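Local coordinates for TIR-NB-LRR type resistance protein RPV1 (PDB 5KU7) that serves as a plant disease-resistance protein of the TIR-NB-LRR immune-receptor class, represented here by its TIR domain, at residues 72-77 against 116-121; 107-112 against 136-141; 62-67 against 92-97. All coordinates share one frame; numbering follows the deposited sequence.

Interaction 1. Residues 72-77 against 116-121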
loop_
_atom_site.group_PDB
_atom_site.type_symbol
_atom_site.label_atom_id
_atom_site.label_comp_id
_atom_site.label_asym_id
_atom_site.label_seq_id
_atom_site.Cartn_x
_atom_site.Cartn_y
_atom_site.Cartn_z
ATOM N N TYR A 72 6.702 15.851 2.222
ATOM C CA TYR A 72 6.468 16.487 0.926
ATOM C C TYR A 72 7.160 17.854 0.808
ATOM O O TYR A 72 7.826 18.140 -0.182
ATOM C CB TYR A 72 4.968 16.630 0.699
ATOM C CG TYR A 72 4.550 17.147 -0.651
ATOM C CD1 TYR A 72 4.527 18.519 -0.921
ATOM C CD2 TYR A 72 4.116 16.278 -1.638
ATOM C CE1 TYR A 72 4.110 18.998 -2.141
ATOM C CE2 TYR A 72 3.704 16.753 -2.869
ATOM C CZ TYR A 72 3.701 18.115 -3.115
ATOM O OH TYR A 72 3.284 18.596 -4.339
ATOM N N ALA A 73 7.010 18.695 1.826
ATOM C CA ALA A 73 7.591 20.030 1.778
ATOM C C ALA A 73 9.106 19.983 1.942
ATOM O O ALA A 73 9.777 20.998 1.757
ATOM C CB ALA A 73 6.968 20.931 2.844
ATOM N N HIS A 74 9.649 18.815 2.290
ATOM C CA HIS A 74 11.099 18.690 2.422
ATOM C C HIS A 74 11.758 18.527 1.060
ATOM O O HIS A 74 12.971 18.316 0.960
ATOM C CB HIS A 74 11.485 17.515 3.313
ATOM C CG HIS A 74 11.331 17.790 4.771
ATOM N ND1 HIS A 74 10.112 17.739 5.415
ATOM C CD2 HIS A 74 12.239 18.139 5.712
ATOM C CE1 HIS A 74 10.282 18.027 6.692
ATOM N NE2 HIS A 74 11.563 18.280 6.898
ATOM N N SER A 75 10.955 18.570 0.007
ATOM C CA SER A 75 11.515 18.470 -1.320
ATOM C C SER A 75 11.168 19.728 -2.092
ATOM O O SER A 75 10.001 20.019 -2.330
ATOM C CB SER A 75 11.011 17.214 -2.026
ATOM O OG SER A 75 11.194 17.304 -3.422
ATOM N N ARG A 76 12.200 20.471 -2.478
ATOM C CA ARG A 76 12.017 21.695 -3.231
ATOM C C ARG A 76 11.359 21.364 -4.551
ATOM O O ARG A 76 10.506 22.121 -5.023
ATOM C CB ARG A 76 13.345 22.420 -3.456
ATOM C CG ARG A 76 14.145 22.627 -2.196
ATOM C CD ARG A 76 15.291 23.602 -2.410
ATOM N NE ARG A 76 16.015 23.334 -3.645
ATOM C CZ ARG A 76 17.129 22.617 -3.721
ATOM N NH1 ARG A 76 17.651 22.075 -2.626
ATOM N NH2 ARG A 76 17.711 22.433 -4.900
ATOM N N TRP A 77 11.734 20.227 -5.137
ATOM C CA TRP A 77 11.107 19.785 -6.377
ATOM C C TRP A 77 9.612 19.603 -6.181
ATOM O O TRP A 77 8.829 20.063 -7.011
ATOM C CB TRP A 77 11.738 18.492 -6.896
ATOM C CG TRP A 77 13.079 18.689 -7.552
ATOM C CD1 TRP A 77 14.142 19.404 -7.064
ATOM C CD2 TRP A 77 13.511 18.139 -8.805
ATOM N NE1 TRP A 77 15.202 19.348 -7.948
ATOM C CE2 TRP A 77 14.843 18.576 -9.021
ATOM C CE3 TRP A 77 12.901 17.326 -9.772
ATOM C CZ2 TRP A 77 15.572 18.224 -10.164
ATOM C CZ3 TRP A 77 13.630 16.980 -10.916
ATOM C CH2 TRP A 77 14.952 17.429 -11.096
ATOM N N GLY A 116 6.246 22.545 8.892
ATOM C CA GLY A 116 6.919 23.701 9.444
ATOM C C GLY A 116 8.422 23.490 9.505
ATOM O O GLY A 116 9.194 24.417 9.262
ATOM N N GLU A 117 8.831 22.270 9.847
ATOM C CA GLU A 117 10.244 21.939 9.979
ATOM C C GLU A 117 10.956 22.096 8.654
ATOM O O GLU A 117 12.095 22.559 8.605
ATOM C CB GLU A 117 10.423 20.515 10.495
ATOM C CG GLU A 117 9.894 20.282 11.901
ATOM C CD GLU A 117 9.796 18.806 12.236
ATOM O OE1 GLU A 117 10.348 17.985 11.469
ATOM O OE2 GLU A 117 9.168 18.464 13.263
ATOM N N ALA A 118 10.262 21.733 7.581
ATOM C CA ALA A 118 10.791 21.859 6.231
ATOM C C ALA A 118 11.248 23.286 5.986
ATOM O O ALA A 118 12.410 23.541 5.647
ATOM C CB ALA A 118 9.740 21.445 5.205
ATOM N N PHE A 119 10.321 24.216 6.178
ATOM C CA PHE A 119 10.583 25.626 5.952
ATOM C C PHE A 119 11.677 26.214 6.814
ATOM O O PHE A 119 12.347 27.158 6.390
ATOM C CB PHE A 119 9.298 26.416 6.148
ATOM C CG PHE A 119 8.389 26.328 4.977
ATOM C CD1 PHE A 119 7.600 25.213 4.790
ATOM C CD2 PHE A 119 8.376 27.327 4.025
ATOM C CE1 PHE A 119 6.778 25.111 3.695
ATOM C CE2 PHE A 119 7.560 27.235 2.927
ATOM C CZ PHE A 119 6.755 26.124 2.758
ATOM N N ALA A 120 11.865 25.674 8.012
ATOM C CA ALA A 120 12.965 26.134 8.848
ATOM C C ALA A 120 14.276 25.987 8.074
ATOM O O ALA A 120 15.071 26.924 8.009
ATOM C CB ALA A 120 13.018 25.364 10.152
ATOM N N GLY A 121 14.458 24.835 7.432
ATOM C CA GLY A 121 15.667 24.565 6.676
ATOM C C GLY A 121 15.817 25.412 5.423
ATOM O O GLY A 121 16.931 25.612 4.933
#
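The carbonyl oxygen of Ala73 meets the methyl group of Ala118, with O of Ala73 and CB of Ala118 3.5 Å apart, and also accepts a hydrogen bond from the hydroxyl of Tyr122, one helical turn further on. The carbonyl of the buried Ala73 is thereby met by the same helix that packs against it. Ala118 has a second neighbour in His74. Its CB sits over the middle of the imidazole, 3.8 Å from the ring centroid of His74 and 12° off the normal, which makes a nearly axial CH-pi contact. With chi1 at -78°, CG of His74 lies beside its own backbone N, and the ring lies over Ala118, NE2 of His74 coming within 3.7 Å of CA of Ala118. Alanine suits both places: CB of Ala73 and CB of Ala118 touch at 3.7 Å, and these single methyls let CA of His74 and CA of Ala118 come within 5.0 Å of each other. From the same helix, CE1 of Phe119 comes to 4.3 Å from CB of Ala73, while its ring receives Arg134 as a cation-pi partner. The contact sets the loop between strand 61-68 and helix 76-91 against helix 113-122, with helix 130-141 packing on Phe119.

Interaction 2. Residues 107-112 against 136-141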
loop_
_atom_site.group_PDB
_atom_site.type_symbol
_atom_site.label_atom_id
_atom_site.label_comp_id
_atom_site.label_asym_id
_atom_site.label_seq_id
_atom_site.Cartn_x
_atom_site.Cartn_y
_atom_site.Cartn_z
ATOM N N HIS A 107 -1.802 21.170 9.049
ATOM C CA HIS A 107 -0.334 21.245 9.052
ATOM C C HIS A 107 0.163 21.698 7.681
ATOM O O HIS A 107 1.088 22.505 7.574
ATOM C CB HIS A 107 0.306 19.890 9.399
ATOM C CG HIS A 107 0.136 19.485 10.833
ATOM N ND1 HIS A 107 0.743 18.370 11.369
ATOM C CD2 HIS A 107 -0.576 20.048 11.841
ATOM C CE1 HIS A 107 0.422 18.267 12.647
ATOM N NE2 HIS A 107 -0.377 19.272 12.958
ATOM N N VAL A 108 -0.471 21.188 6.632
ATOM C CA VAL A 108 -0.123 21.601 5.284
ATOM C C VAL A 108 -0.530 23.029 5.054
ATOM O O VAL A 108 0.269 23.838 4.601
ATOM C CB VAL A 108 -0.807 20.732 4.217
ATOM C CG1 VAL A 108 -0.391 21.187 2.820
ATOM C CG2 VAL A 108 -0.457 19.279 4.430
ATOM N N ARG A 109 -1.768 23.339 5.428
ATOM C CA ARG A 109 -2.356 24.647 5.175
ATOM C C ARG A 109 -1.562 25.730 5.878
ATOM O O ARG A 109 -1.374 26.825 5.343
ATOM C CB ARG A 109 -3.823 24.664 5.638
ATOM C CG ARG A 109 -4.647 25.848 5.156
ATOM C CD ARG A 109 -6.136 25.690 5.517
ATOM N NE ARG A 109 -6.359 25.607 6.961
ATOM C CZ ARG A 109 -6.680 24.488 7.610
ATOM N NH1 ARG A 109 -6.834 23.344 6.947
ATOM N NH2 ARG A 109 -6.858 24.517 8.927
ATOM N N LYS A 110 -1.098 25.412 7.079
ATOM C CA LYS A 110 -0.450 26.401 7.928
ATOM C C LYS A 110 1.052 26.159 8.062
ATOM O O LYS A 110 1.737 26.918 8.730
ATOM C CB LYS A 110 -1.109 26.425 9.315
ATOM C CG LYS A 110 -2.606 26.764 9.270
ATOM C CD LYS A 110 -3.218 27.025 10.644
ATOM C CE LYS A 110 -3.245 25.822 11.564
ATOM N NZ LYS A 110 -3.835 26.227 12.889
ATOM N N GLN A 111 1.554 25.101 7.428
ATOM C CA GLN A 111 2.962 24.726 7.539
ATOM C C GLN A 111 3.370 24.528 8.986
ATOM O O GLN A 111 4.321 25.152 9.458
ATOM C CB GLN A 111 3.857 25.785 6.899
ATOM C CG GLN A 111 3.702 25.856 5.407
ATOM C CD GLN A 111 2.732 26.944 5.001
ATOM O OE1 GLN A 111 2.990 28.117 5.232
ATOM N NE2 GLN A 111 1.608 26.561 4.396
ATOM N N GLU A 112 2.617 23.687 9.690
ATOM C CA GLU A 112 2.964 23.264 11.042
ATOM C C GLU A 112 3.471 21.829 11.009
ATOM O O GLU A 112 3.555 21.221 9.939
ATOM C CB GLU A 112 1.762 23.397 11.981
ATOM C CG GLU A 112 1.330 24.845 12.191
ATOM C CD GLU A 112 -0.003 24.994 12.930
ATOM O OE1 GLU A 112 -0.663 23.966 13.221
ATOM O OE2 GLU A 112 -0.381 26.151 13.234
ATOM N N ALA A 136 1.294 28.283 -2.228
ATOM C CA ALA A 136 0.843 27.114 -2.980
ATOM C C ALA A 136 0.347 25.982 -2.056
ATOM O O ALA A 136 -0.635 25.297 -2.369
ATOM C CB ALA A 136 1.942 26.626 -3.882
ATOM N N LEU A 137 1.032 25.788 -0.930
ATOM C CA LEU A 137 0.600 24.813 0.069
ATOM C C LEU A 137 -0.752 25.206 0.639
ATOM O O LEU A 137 -1.685 24.404 0.658
ATOM C CB LEU A 137 1.623 24.692 1.200
ATOM C CG LEU A 137 2.914 23.956 0.861
ATOM C CD1 LEU A 137 3.916 24.106 2.000
ATOM C CD2 LEU A 137 2.643 22.480 0.554
ATOM N N THR A 138 -0.849 26.460 1.073
ATOM C CA THR A 138 -2.050 26.974 1.719
ATOM C C THR A 138 -3.272 26.914 0.806
ATOM O O THR A 138 -4.355 26.504 1.232
ATOM C CB THR A 138 -1.835 28.431 2.179
ATOM O OG1 THR A 138 -0.699 28.488 3.046
ATOM C CG2 THR A 138 -3.063 28.964 2.924
ATOM N N GLU A 139 -3.100 27.323 -0.448
ATOM C CA GLU A 139 -4.180 27.242 -1.431
ATOM C C GLU A 139 -4.584 25.787 -1.713
ATOM O O GLU A 139 -5.766 25.435 -1.683
ATOM C CB GLU A 139 -3.771 27.944 -2.731
ATOM C CG GLU A 139 -3.685 29.464 -2.601
ATOM C CD GLU A 139 -3.370 30.152 -3.911
ATOM O OE1 GLU A 139 -3.231 29.457 -4.934
ATOM O OE2 GLU A 139 -3.278 31.397 -3.924
ATOM N N ALA A 140 -3.590 24.944 -1.977
ATOM C CA ALA A 140 -3.844 23.550 -2.317
ATOM C C ALA A 140 -4.618 22.836 -1.206
ATOM O O ALA A 140 -5.504 22.034 -1.488
ATOM C CB ALA A 140 -2.549 22.842 -2.590
ATOM N N ALA A 141 -4.286 23.143 0.046
ATOM C CA ALA A 141 -4.881 22.456 1.191
ATOM C C ALA A 141 -6.310 22.922 1.471
ATOM O O ALA A 141 -7.030 22.299 2.254
ATOM C CB ALA A 141 -4.019 22.654 2.427
#
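Apolar packing joins Val108 and Arg109 to Leu137 and Ala141. CG1 of Val108, anti to the backbone N (chi1 -179°), touches CD2 of Leu137 at 4.0 Å and CB of Ala141 at 3.9 Å; the side chains of Val108 and Leu137 cross at about a right angle. Ala141 also sets its methyl against the backbone of the other helix, CB of Ala141 lying 3.8 Å from CA of Arg109. Such a small residue lets the helices come close together. The other branch of Leu137, CD1, rests 3.8 Å from CG of Gln111.

The polar interactions gather at the end of helix 105-110, closed by a Schellman motif with Gln111, at positive phi, as its C-prime residue. There OG1 of Thr138 stands 2.9 Å from O of Arg109, although its one proton may go instead to O of Arg134. Gln111 bends at chi2 (96°), and NE2 of Gln111 donates to O of Val108 at 3.0 Å; its OE1 accepts from NE of Arg134.

Chemically, valine, leucine and alanine make the apolar part of the contact. At the helix end the glutamine amide adds a donor to O of Val108, a carbonyl only weakly served by the backbone N of Gln111, and threonine may do the same for O of Arg109, while Arg134 of helix 130-141 ties the glutamine amide to the opposite helix.

Interaction 3. Residues 62-67 against 92-97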
loop_
_atom_site.group_PDB
_atom_site.type_symbol
_atom_site.label_atom_id
_atom_site.label_comp_id
_atom_site.label_asym_id
_atom_site.label_seq_id
_atom_site.Cartn_x
_atom_site.Cartn_y
_atom_site.Cartn_z
ATOM N N ARG A 62 -4.977 17.283 -17.465
ATOM C CA ARG A 62 -6.279 17.894 -17.158
ATOM C C ARG A 62 -6.401 18.205 -15.677
ATOM O O ARG A 62 -7.106 19.123 -15.288
ATOM C CB ARG A 62 -7.430 16.987 -17.584
ATOM C CG ARG A 62 -7.525 16.743 -19.069
ATOM C CD ARG A 62 -8.581 15.709 -19.324
ATOM N NE ARG A 62 -9.857 16.151 -18.773
ATOM C CZ ARG A 62 -10.829 15.338 -18.362
ATOM N NH1 ARG A 62 -10.659 14.014 -18.401
ATOM N NH2 ARG A 62 -11.961 15.857 -17.880
ATOM N N SER A 63 -5.686 17.452 -14.848
ATOM C CA SER A 63 -5.708 17.705 -13.415
ATOM C C SER A 63 -4.468 17.162 -12.750
ATOM O O SER A 63 -3.687 16.431 -13.362
ATOM C CB SER A 63 -6.942 17.072 -12.764
ATOM O OG SER A 63 -6.867 15.657 -12.804
ATOM N N SER A 64 -4.291 17.525 -11.485
ATOM C CA SER A 64 -3.259 16.930 -10.651
ATOM C C SER A 64 -3.862 16.303 -9.384
ATOM O O SER A 64 -4.850 16.803 -8.837
ATOM C CB SER A 64 -2.205 17.967 -10.275
ATOM O OG SER A 64 -1.490 18.397 -11.415
ATOM N N VAL A 65 -3.279 15.188 -8.948
ATOM C CA VAL A 65 -3.592 14.600 -7.652
ATOM C C VAL A 65 -2.370 14.799 -6.796
ATOM O O VAL A 65 -1.281 14.389 -7.190
ATOM C CB VAL A 65 -3.913 13.099 -7.726
ATOM C CG1 VAL A 65 -4.020 12.537 -6.331
ATOM C CG2 VAL A 65 -5.192 12.852 -8.476
ATOM N N ILE A 66 -2.529 15.442 -5.645
ATOM C CA ILE A 66 -1.392 15.675 -4.773
ATOM C C ILE A 66 -1.417 14.739 -3.581
ATOM O O ILE A 66 -2.364 14.746 -2.795
ATOM C CB ILE A 66 -1.341 17.115 -4.269
ATOM C CG1 ILE A 66 -0.920 18.070 -5.398
ATOM C CG2 ILE A 66 -0.315 17.212 -3.171
ATOM C CD1 ILE A 66 -2.023 18.461 -6.322
ATOM N N VAL A 67 -0.391 13.905 -3.468
ATOM C CA VAL A 67 -0.246 13.054 -2.304
ATOM C C VAL A 67 0.603 13.784 -1.282
ATOM O O VAL A 67 1.828 13.641 -1.245
ATOM C CB VAL A 67 0.385 11.708 -2.660
ATOM C CG1 VAL A 67 0.451 10.790 -1.426
ATOM C CG2 VAL A 67 -0.395 11.054 -3.787
ATOM N N LEU A 92 -4.862 28.147 -16.401
ATOM C CA LEU A 92 -5.512 27.125 -17.215
ATOM C C LEU A 92 -6.753 26.654 -16.471
ATOM O O LEU A 92 -7.117 27.234 -15.449
ATOM C CB LEU A 92 -4.568 25.956 -17.500
ATOM C CG LEU A 92 -3.307 26.251 -18.315
ATOM C CD1 LEU A 92 -2.450 27.349 -17.694
ATOM C CD2 LEU A 92 -2.505 24.979 -18.514
ATOM N N GLY A 93 -7.400 25.604 -16.955
ATOM C CA GLY A 93 -8.587 25.095 -16.277
ATOM C C GLY A 93 -8.260 23.894 -15.422
ATOM O O GLY A 93 -9.074 22.996 -15.254
ATOM N N HIS A 94 -7.042 23.883 -14.894
ATOM C CA HIS A 94 -6.455 22.712 -14.257
ATOM C C HIS A 94 -7.123 22.377 -12.940
ATOM O O HIS A 94 -7.164 23.207 -12.043
ATOM C CB HIS A 94 -4.957 22.944 -14.045
ATOM C CG HIS A 94 -4.170 21.697 -13.769
ATOM N ND1 HIS A 94 -3.899 20.755 -14.740
ATOM C CD2 HIS A 94 -3.562 21.260 -12.640
ATOM C CE1 HIS A 94 -3.171 19.784 -14.215
ATOM N NE2 HIS A 94 -2.956 20.063 -12.940
ATOM N N ALA A 95 -7.665 21.166 -12.844
ATOM C CA ALA A 95 -8.310 20.692 -11.617
ATOM C C ALA A 95 -7.285 20.100 -10.667
ATOM O O ALA A 95 -6.255 19.588 -11.100
ATOM C CB ALA A 95 -9.399 19.668 -11.929
ATOM N N VAL A 96 -7.561 20.192 -9.368
ATOM C CA VAL A 96 -6.598 19.813 -8.351
ATOM C C VAL A 96 -7.272 19.031 -7.234
ATOM O O VAL A 96 -8.203 19.523 -6.607
ATOM C CB VAL A 96 -5.907 21.038 -7.741
ATOM C CG1 VAL A 96 -4.926 20.598 -6.670
ATOM C CG2 VAL A 96 -5.206 21.861 -8.830
ATOM N N PHE A 97 -6.772 17.831 -6.971
ATOM C CA PHE A 97 -7.371 16.925 -5.990
ATOM C C PHE A 97 -6.385 16.576 -4.893
ATOM O O PHE A 97 -5.490 15.779 -5.109
ATOM C CB PHE A 97 -7.832 15.646 -6.668
ATOM C CG PHE A 97 -8.752 15.881 -7.817
ATOM C CD1 PHE A 97 -8.353 15.594 -9.109
ATOM C CD2 PHE A 97 -10.031 16.365 -7.603
ATOM C CE1 PHE A 97 -9.215 15.798 -10.171
ATOM C CE2 PHE A 97 -10.889 16.566 -8.655
ATOM C CZ PHE A 97 -10.484 16.277 -9.941
#
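Ser64 and His94 make the shortest polar contact between these segments: OG of Ser64 lies at the edge of the imidazole, in its plane, 2.7 Å from NE2 of His94, and either may be the donor. A chi1 of -163° carries CG of His94 anti to its backbone N, and the ring reaches across the preceding strand. CA of Ser63 then covers one face, offset toward the rim, in a CH-pi contact 3.7 Å from the ring centroid of His94. A histidine suits this spot because its flat ring can pack against backbone while its two nitrogens meet polar atoms; ND1 has a weak bond with O of Ser61.

Beyond the histidine the chains run as a regular parallel ladder. N of Ser64 gives its hydrogen to O of Ala95, N of Phe97 approaches O of Ser64 at 2.9 Å nearly along the C=O axis, and N of Ile66 bonds O of Phe97. Strands 61-68 and 95-101, joined through helix 76-91, form one beta-alpha-beta unit of the five-stranded parallel, flavodoxin-like sheet of the TIR domain.

The two faces are packed differently. Ile66 CD1 and Val96 CG1 meet at 3.6 Å on the side of helix 76-91, a fit for branched aliphatic chains. On the side of helix 154-175, OG of Ser63 abuts the edge of the Phe97 ring, 3.5 Å from CE1 of Phe97; this small hydroxyl is itself bonded to O of Asp9.

The loose, solvent side is the turn before His94: Gly93 is exposed and barely touches. Next to it Ala95 N still bonds O of Arg62 at 3.2 Å, but the guanidinium of Arg62 turns to Asp9 and Leu169.

Interactions 1 and 2 form one continuous patch, their centres 12 Å apart: CE1 of Phe119 touches CD1 of Leu137 at 3.5 Å and CG of Gln111 at 3.6 Å. Interaction 3 lies across the centre of the chain from interaction 1, about 21 Å between centres, yet the two meet where strand 61-68 runs out, CD2 of Tyr72 lying 3.5 Å from O of Val67. Interactions 2 and 3 are 16 Å apart between centres and do not touch, although strand 95-101 leads into helix 105-110. Segment 72-77 also reaches toward the malonic acid pocket: Ser75, beyond the contact itself, touches Arg15, one of the residues around the ligand.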